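FKBP-type peptidyl-prolyl cis-trans isomerase FkpA (PDB 1Q6H) catalyses the cis-trans isomerization of peptide bonds preceding proline, which speeds protein folding, and also acts as a folding chaperone. Local coordinates at residues E105-F110 and V193-L198; L123-V128 and G188-V193. One frame throughout, in Å; residues are numbered along the deposited sequence.

Contact 1. Residues E105-F110 and V193-L198; sequences EYREKF and VIPPEL
Val-193 is met by three residues on one side of helix 70-112, and its two methyl groups divide the work. CG1, anti to the backbone N (chi1 176°), lies at the edge of the Tyr-106 ring, near its plane and 4.0 Å from Tyr-106 CE1. The same methyl rests against the chain of Arg-107, with Val-193 CG1 and Arg-107 CG 3.8 Å apart. CG2 faces Phe-110 instead, reaching Phe-110 CE2 at 3.6 Å. Beyond CG the arginine continues over the loop that follows the strand, and the bend at chi3 (-53°) turns NE toward Pro-195 CB. The guanidinium lies with one face over Pro-195, whose CB sits 3.7 Å above its centre. Arg-107 NH1 also lies 3.8 Å from Pro-196 CD, and its hydrogen bond to Thr-213 OG1 fixes the group at that end. The carboxylate of Glu-197 may add a weak long-range attraction, though Arg-107 NH2 and Glu-197 OE1 are 4.8 Å apart and not in contact. This is helix-on-sheet packing: the C-terminal part of the long helix 70-112 lies against the end of strand 189-194 and the Pro-Pro turn after it, joining the helical arm of FkpA to its FKBP domain.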
loop_
_atom_site.group_PDB
_atom_site.type_symbol
_atom_site.label_atom_id
_atom_site.label_comp_id
_atom_site.label_asym_id
_atom_site.label_seq_id
_atom_site.Cartn_x
_atom_site.Cartn_y
_atom_site.Cartn_z
ATOM N N GLU A 105 11.200 -30.416 24.843
ATOM C CA GLU A 105 12.288 -31.382 24.883
ATOM C C GLU A 105 13.495 -30.718 25.532
ATOM O O GLU A 105 14.173 -31.305 26.382
ATOM C CB GLU A 105 12.605 -31.847 23.466
ATOM C CG GLU A 105 13.801 -32.778 23.369
ATOM C CD GLU A 105 13.917 -33.449 22.022
ATOM O OE1 GLU A 105 13.915 -32.738 20.992
ATOM O OE2 GLU A 105 14.016 -34.694 21.989
ATOM N N TYR A 106 13.744 -29.480 25.129
ATOM C CA TYR A 106 14.847 -28.704 25.672
ATOM C C TYR A 106 14.685 -28.509 27.168
ATOM O O TYR A 106 15.637 -28.728 27.935
ATOM C CB TYR A 106 14.905 -27.360 24.975
ATOM C CG TYR A 106 16.031 -26.461 25.434
ATOM C CD1 TYR A 106 15.863 -25.623 26.521
ATOM C CD2 TYR A 106 17.232 -26.426 24.758
ATOM C CE1 TYR A 106 16.867 -24.785 26.932
ATOM C CE2 TYR A 106 18.253 -25.587 25.170
ATOM C CZ TYR A 106 18.055 -24.768 26.257
ATOM O OH TYR A 106 19.045 -23.932 26.701
ATOM N N ARG A 107 13.484 -28.095 27.582
ATOM C CA ARG A 107 13.196 -27.858 28.994
ATOM C C ARG A 107 13.347 -29.117 29.848
ATOM O O ARG A 107 13.894 -29.056 30.952
ATOM C CB ARG A 107 11.782 -27.295 29.216
ATOM C CG ARG A 107 11.548 -25.949 28.585
ATOM C CD ARG A 107 10.331 -25.195 29.132
ATOM N NE ARG A 107 9.133 -26.022 29.063
ATOM C CZ ARG A 107 8.353 -26.178 27.995
ATOM N NH1 ARG A 107 8.601 -25.568 26.836
ATOM N NH2 ARG A 107 7.328 -26.997 28.082
ATOM N N GLU A 108 12.850 -30.233 29.353
ATOM C CA GLU A 108 12.886 -31.491 30.093
ATOM C C GLU A 108 14.300 -31.999 30.328
ATOM O O GLU A 108 14.622 -32.441 31.402
ATOM C CB GLU A 108 12.059 -32.540 29.382
ATOM C CG GLU A 108 10.567 -32.269 29.477
ATOM C CD GLU A 108 9.991 -32.581 30.846
ATOM O OE1 GLU A 108 10.090 -33.761 31.259
ATOM O OE2 GLU A 108 9.423 -31.659 31.498
ATOM N N LYS A 109 15.135 -31.911 29.314
ATOM C CA LYS A 109 16.521 -32.282 29.453
ATOM C C LYS A 109 17.235 -31.332 30.460
ATOM O O LYS A 109 17.863 -31.789 31.404
ATOM C CB LYS A 109 17.194 -32.252 28.087
ATOM C CG LYS A 109 18.593 -32.844 28.054
ATOM C CD LYS A 109 19.185 -32.737 26.655
ATOM C CE LYS A 109 20.699 -32.897 26.663
ATOM N NZ LYS A 109 21.128 -34.192 27.237
ATOM N N PHE A 110 17.104 -30.020 30.279
ATOM C CA PHE A 110 17.770 -29.049 31.137
ATOM C C PHE A 110 17.341 -29.202 32.579
ATOM O O PHE A 110 18.177 -29.125 33.503
ATOM C CB PHE A 110 17.470 -27.617 30.666
ATOM C CG PHE A 110 18.122 -26.562 31.501
ATOM C CD1 PHE A 110 19.492 -26.535 31.641
ATOM C CD2 PHE A 110 17.370 -25.621 32.162
ATOM C CE1 PHE A 110 20.088 -25.598 32.407
ATOM C CE2 PHE A 110 17.968 -24.665 32.941
ATOM C CZ PHE A 110 19.330 -24.651 33.067
ATOM N N VAL A 193 14.409 -20.614 32.059
ATOM C CA VAL A 193 14.035 -21.322 30.847
ATOM C C VAL A 193 12.538 -21.329 30.864
ATOM O O VAL A 193 11.907 -22.017 31.667
ATOM C CB VAL A 193 14.678 -22.695 30.765
ATOM C CG1 VAL A 193 14.199 -23.419 29.581
ATOM C CG2 VAL A 193 16.194 -22.524 30.657
ATOM N N ILE A 194 11.972 -20.447 30.057
ATOM C CA ILE A 194 10.549 -20.137 30.176
ATOM C C ILE A 194 9.720 -20.742 29.079
ATOM O O ILE A 194 9.962 -20.469 27.879
ATOM C CB ILE A 194 10.354 -18.620 30.170
ATOM C CG1 ILE A 194 11.379 -17.926 31.065
ATOM C CG2 ILE A 194 8.948 -18.273 30.533
ATOM C CD1 ILE A 194 11.219 -16.400 31.167
ATOM N N PRO A 195 8.739 -21.547 29.463
ATOM C CA PRO A 195 7.776 -22.102 28.480
ATOM C C PRO A 195 6.943 -20.981 27.830
ATOM O O PRO A 195 6.689 -19.977 28.506
ATOM C CB PRO A 195 6.842 -22.964 29.323
ATOM C CG PRO A 195 7.210 -22.800 30.702
ATOM C CD PRO A 195 8.416 -21.927 30.847
ATOM N N PRO A 196 6.509 -21.162 26.572
ATOM C CA PRO A 196 5.712 -20.163 25.861
ATOM C C PRO A 196 4.466 -19.719 26.595
ATOM O O PRO A 196 4.086 -18.538 26.520
ATOM C CB PRO A 196 5.309 -20.855 24.553
ATOM C CG PRO A 196 5.883 -22.227 24.562
ATOM C CD PRO A 196 6.737 -22.383 25.775
ATOM N N GLU A 197 3.873 -20.646 27.345
ATOM C CA GLU A 197 2.715 -20.367 28.163
ATOM C C GLU A 197 2.977 -19.268 29.217
ATOM O O GLU A 197 2.038 -18.593 29.653
ATOM C CB GLU A 197 2.258 -21.670 28.859
ATOM C CG GLU A 197 1.707 -22.751 27.922
ATOM C CD GLU A 197 2.763 -23.504 27.078
ATOM O OE1 GLU A 197 3.959 -23.596 27.480
ATOM O OE2 GLU A 197 2.382 -23.973 25.956
ATOM N N LEU A 198 4.234 -19.106 29.645
ATOM C CA LEU A 198 4.602 -18.057 30.612
ATOM C C LEU A 198 5.387 -16.919 29.919
ATOM O O LEU A 198 6.016 -16.106 30.579
ATOM C CB LEU A 198 5.495 -18.627 31.746
ATOM C CG LEU A 198 4.851 -19.784 32.508
ATOM C CD1 LEU A 198 5.835 -20.539 33.488
ATOM C CD2 LEU A 198 3.610 -19.273 33.236
#

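Contact 2. Residues L123-V128 and G188-V193; sequences LVYQVV and GKIKLV
Val-124 with Val-193 and Gln-126 with Lys-191 are hydrogen-bonded pairs of two antiparallel strands, 124-127 and 189-193, in the curved antiparallel sheet of the FKBP fold. Each pair is closed by two backbone bonds; the straightest runs from Lys-191 N to Gln-126 O, at 2.9 Å with 171° at the hydrogen. Val-128 N extends the series to Lys-189 O where the chain turns a corner. Between them, Tyr-125 with Leu-192 and Val-127 with Ile-190 are non-hydrogen-bonded pairs, and Tyr-125 CA comes 3.2 Å from Lys-191 O in a CA-H...O contact. On the face of these two pairs, Ile-190 CG1, anti to the backbone N (chi1 -175°), sits 3.4 Å from Gln-126 O. Its CD1 goes on to the tyrosine, 4.0 Å from Tyr-125 CD2, and also nears Val-127 CG2. An alanine in place of Ile-190 would probably open a gap beside Tyr-125 and Val-127, leaving the tyrosine ring freer to turn. Leu-192 CD2 adds a second apolar contact, 4.0 Å from Tyr-125 CB. On the other face the side chains of Gln-126 and Lys-191, both extended beyond CG, come together with Gln-126 OE1 3.8 Å from Lys-191 CD. Further out, Phe-110 of helix 70-112 packs on that face, touching Val-124, Gln-126 and Lys-191. Strand 116-118 flanks one outer edge of the pair and strand 214-223 the other, the latter through backbone bonds of Ile-190 to Val-218 and Leu-192 to Phe-216. A single water donates to Gln-126 OE1 at 2.6 Å and accepts a weak bond from Lys-191 NZ at 3.4 Å.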
loop_
_atom_site.group_PDB
_atom_site.type_symbol
_atom_site.label_atom_id
_atom_site.label_comp_id
_atom_site.label_asym_id
_atom_site.label_seq_id
_atom_site.Cartn_x
_atom_site.Cartn_y
_atom_site.Cartn_z
ATOM N N LEU A 123 7.906 -23.266 34.988
ATOM C CA LEU A 123 9.104 -22.495 34.788
ATOM C C LEU A 123 10.297 -23.373 35.192
ATOM O O LEU A 123 10.267 -24.052 36.246
ATOM C CB LEU A 123 9.079 -21.275 35.694
ATOM C CG LEU A 123 10.367 -20.449 35.739
ATOM C CD1 LEU A 123 10.623 -19.725 34.424
ATOM C CD2 LEU A 123 10.264 -19.444 36.849
ATOM N N VAL A 124 11.349 -23.375 34.379
ATOM C CA VAL A 124 12.554 -24.084 34.738
ATOM C C VAL A 124 13.639 -23.052 35.053
ATOM O O VAL A 124 13.813 -22.051 34.332
ATOM C CB VAL A 124 12.978 -25.027 33.614
ATOM C CG1 VAL A 124 14.261 -25.771 33.947
ATOM C CG2 VAL A 124 11.838 -25.977 33.274
ATOM N N TYR A 125 14.346 -23.237 36.161
ATOM C CA TYR A 125 15.331 -22.234 36.551
ATOM C C TYR A 125 16.538 -22.772 37.264
ATOM O O TYR A 125 16.519 -23.841 37.865
ATOM C CB TYR A 125 14.669 -21.142 37.397
ATOM C CG TYR A 125 14.173 -21.596 38.731
ATOM C CD1 TYR A 125 12.877 -22.073 38.878
ATOM C CD2 TYR A 125 14.986 -21.581 39.838
ATOM C CE1 TYR A 125 12.418 -22.505 40.077
ATOM C CE2 TYR A 125 14.533 -22.004 41.047
ATOM C CZ TYR A 125 13.241 -22.468 41.164
ATOM O OH TYR A 125 12.745 -22.893 42.363
ATOM N N GLN A 126 17.608 -22.000 37.172
ATOM C CA GLN A 126 18.876 -22.341 37.786
ATOM C C GLN A 126 19.441 -21.119 38.473
ATOM O O GLN A 126 19.815 -20.146 37.828
ATOM C CB GLN A 126 19.837 -22.824 36.737
ATOM C CG GLN A 126 21.184 -23.227 37.281
ATOM C CD GLN A 126 22.123 -23.598 36.175
ATOM O OE1 GLN A 126 21.995 -23.101 35.048
ATOM N NE2 GLN A 126 23.071 -24.464 36.475
ATOM N N VAL A 127 19.487 -21.169 39.796
ATOM C CA VAL A 127 20.049 -20.086 40.557
ATOM C C VAL A 127 21.529 -20.232 40.399
ATOM O O VAL A 127 22.065 -21.322 40.557
ATOM C CB VAL A 127 19.697 -20.148 42.067
ATOM C CG1 VAL A 127 20.415 -19.037 42.862
ATOM C CG2 VAL A 127 18.190 -20.052 42.272
ATOM N N VAL A 128 22.182 -19.135 40.056
ATOM C CA VAL A 128 23.629 -19.108 39.907
ATOM C C VAL A 128 24.197 -18.462 41.159
ATOM O O VAL A 128 25.123 -19.001 41.756
ATOM C CB VAL A 128 24.020 -18.366 38.642
ATOM C CG1 VAL A 128 25.501 -18.321 38.467
ATOM C CG2 VAL A 128 23.364 -19.045 37.432
ATOM N N GLY A 188 21.909 -11.140 42.926
ATOM C CA GLY A 188 21.835 -12.483 42.406
ATOM C C GLY A 188 21.824 -12.626 40.897
ATOM O O GLY A 188 21.741 -11.659 40.161
ATOM N N LYS A 189 21.929 -13.873 40.448
ATOM C CA LYS A 189 21.960 -14.186 39.035
ATOM C C LYS A 189 21.187 -15.481 38.853
ATOM O O LYS A 189 21.327 -16.405 39.656
ATOM C CB LYS A 189 23.403 -14.387 38.570
ATOM C CG LYS A 189 24.306 -13.257 38.958
ATOM C CD LYS A 189 25.725 -13.439 38.478
ATOM C CE LYS A 189 26.558 -12.177 38.779
ATOM N NZ LYS A 189 26.035 -11.390 39.925
ATOM N N ILE A 190 20.369 -15.564 37.811
ATOM C CA ILE A 190 19.537 -16.744 37.608
ATOM C C ILE A 190 19.332 -16.963 36.137
ATOM O O ILE A 190 19.305 -16.016 35.378
ATOM C CB ILE A 190 18.181 -16.559 38.285
ATOM C CG1 ILE A 190 17.355 -17.836 38.179
ATOM C CG2 ILE A 190 17.379 -15.399 37.643
ATOM C CD1 ILE A 190 16.145 -17.824 39.127
ATOM N N LYS A 191 19.292 -18.224 35.732
ATOM C CA LYS A 191 18.978 -18.564 34.375
ATOM C C LYS A 191 17.536 -19.034 34.362
ATOM O O LYS A 191 17.108 -19.890 35.177
ATOM C CB LYS A 191 19.934 -19.616 33.863
ATOM C CG LYS A 191 19.618 -20.177 32.496
ATOM C CD LYS A 191 20.734 -21.161 32.084
ATOM C CE LYS A 191 20.382 -21.960 30.838
ATOM N NZ LYS A 191 21.614 -22.626 30.258
ATOM N N LEU A 192 16.759 -18.457 33.466
ATOM C CA LEU A 192 15.348 -18.820 33.351
ATOM C C LEU A 192 15.106 -19.481 32.027
ATOM O O LEU A 192 15.547 -18.973 30.985
ATOM C CB LEU A 192 14.453 -17.582 33.469
ATOM C CG LEU A 192 14.599 -16.745 34.728
ATOM C CD1 LEU A 192 13.790 -15.481 34.620
ATOM C CD2 LEU A 192 14.189 -17.486 35.932
ATOM N N VAL A 193 14.409 -20.614 32.059
ATOM C CA VAL A 193 14.035 -21.322 30.847
ATOM C C VAL A 193 12.538 -21.329 30.864
ATOM O O VAL A 193 11.907 -22.017 31.667
ATOM C CB VAL A 193 14.678 -22.695 30.765
ATOM C CG1 VAL A 193 14.199 -23.419 29.581
ATOM C CG2 VAL A 193 16.194 -22.524 30.657
HETATM O O HOH W 1 23.239 -24.019 32.922
#

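Overall arrangement
From the N terminus the chain runs through the helical arm, whose last helix, 70-112, brings residues 105-110 to the FKBP domain. After that helix ends, strands 116-118 and 124-127 follow, and the chain then builds the strands from 141 to 169 and helix 175-180. Contact 2 closes a loop of 59 residues when strand 189-194 returns alongside 124-127. From Val-193 onward the same strand and the turn after it reach the helix, so contact 1 closes a longer loop of 82 residues with contact 2 nested inside it. Val-193 belongs to both, and Phe-110 reaches both strands. The arm thus meets the sheet at strand 189-194, shared by both contacts, and at its neighbour 124-127.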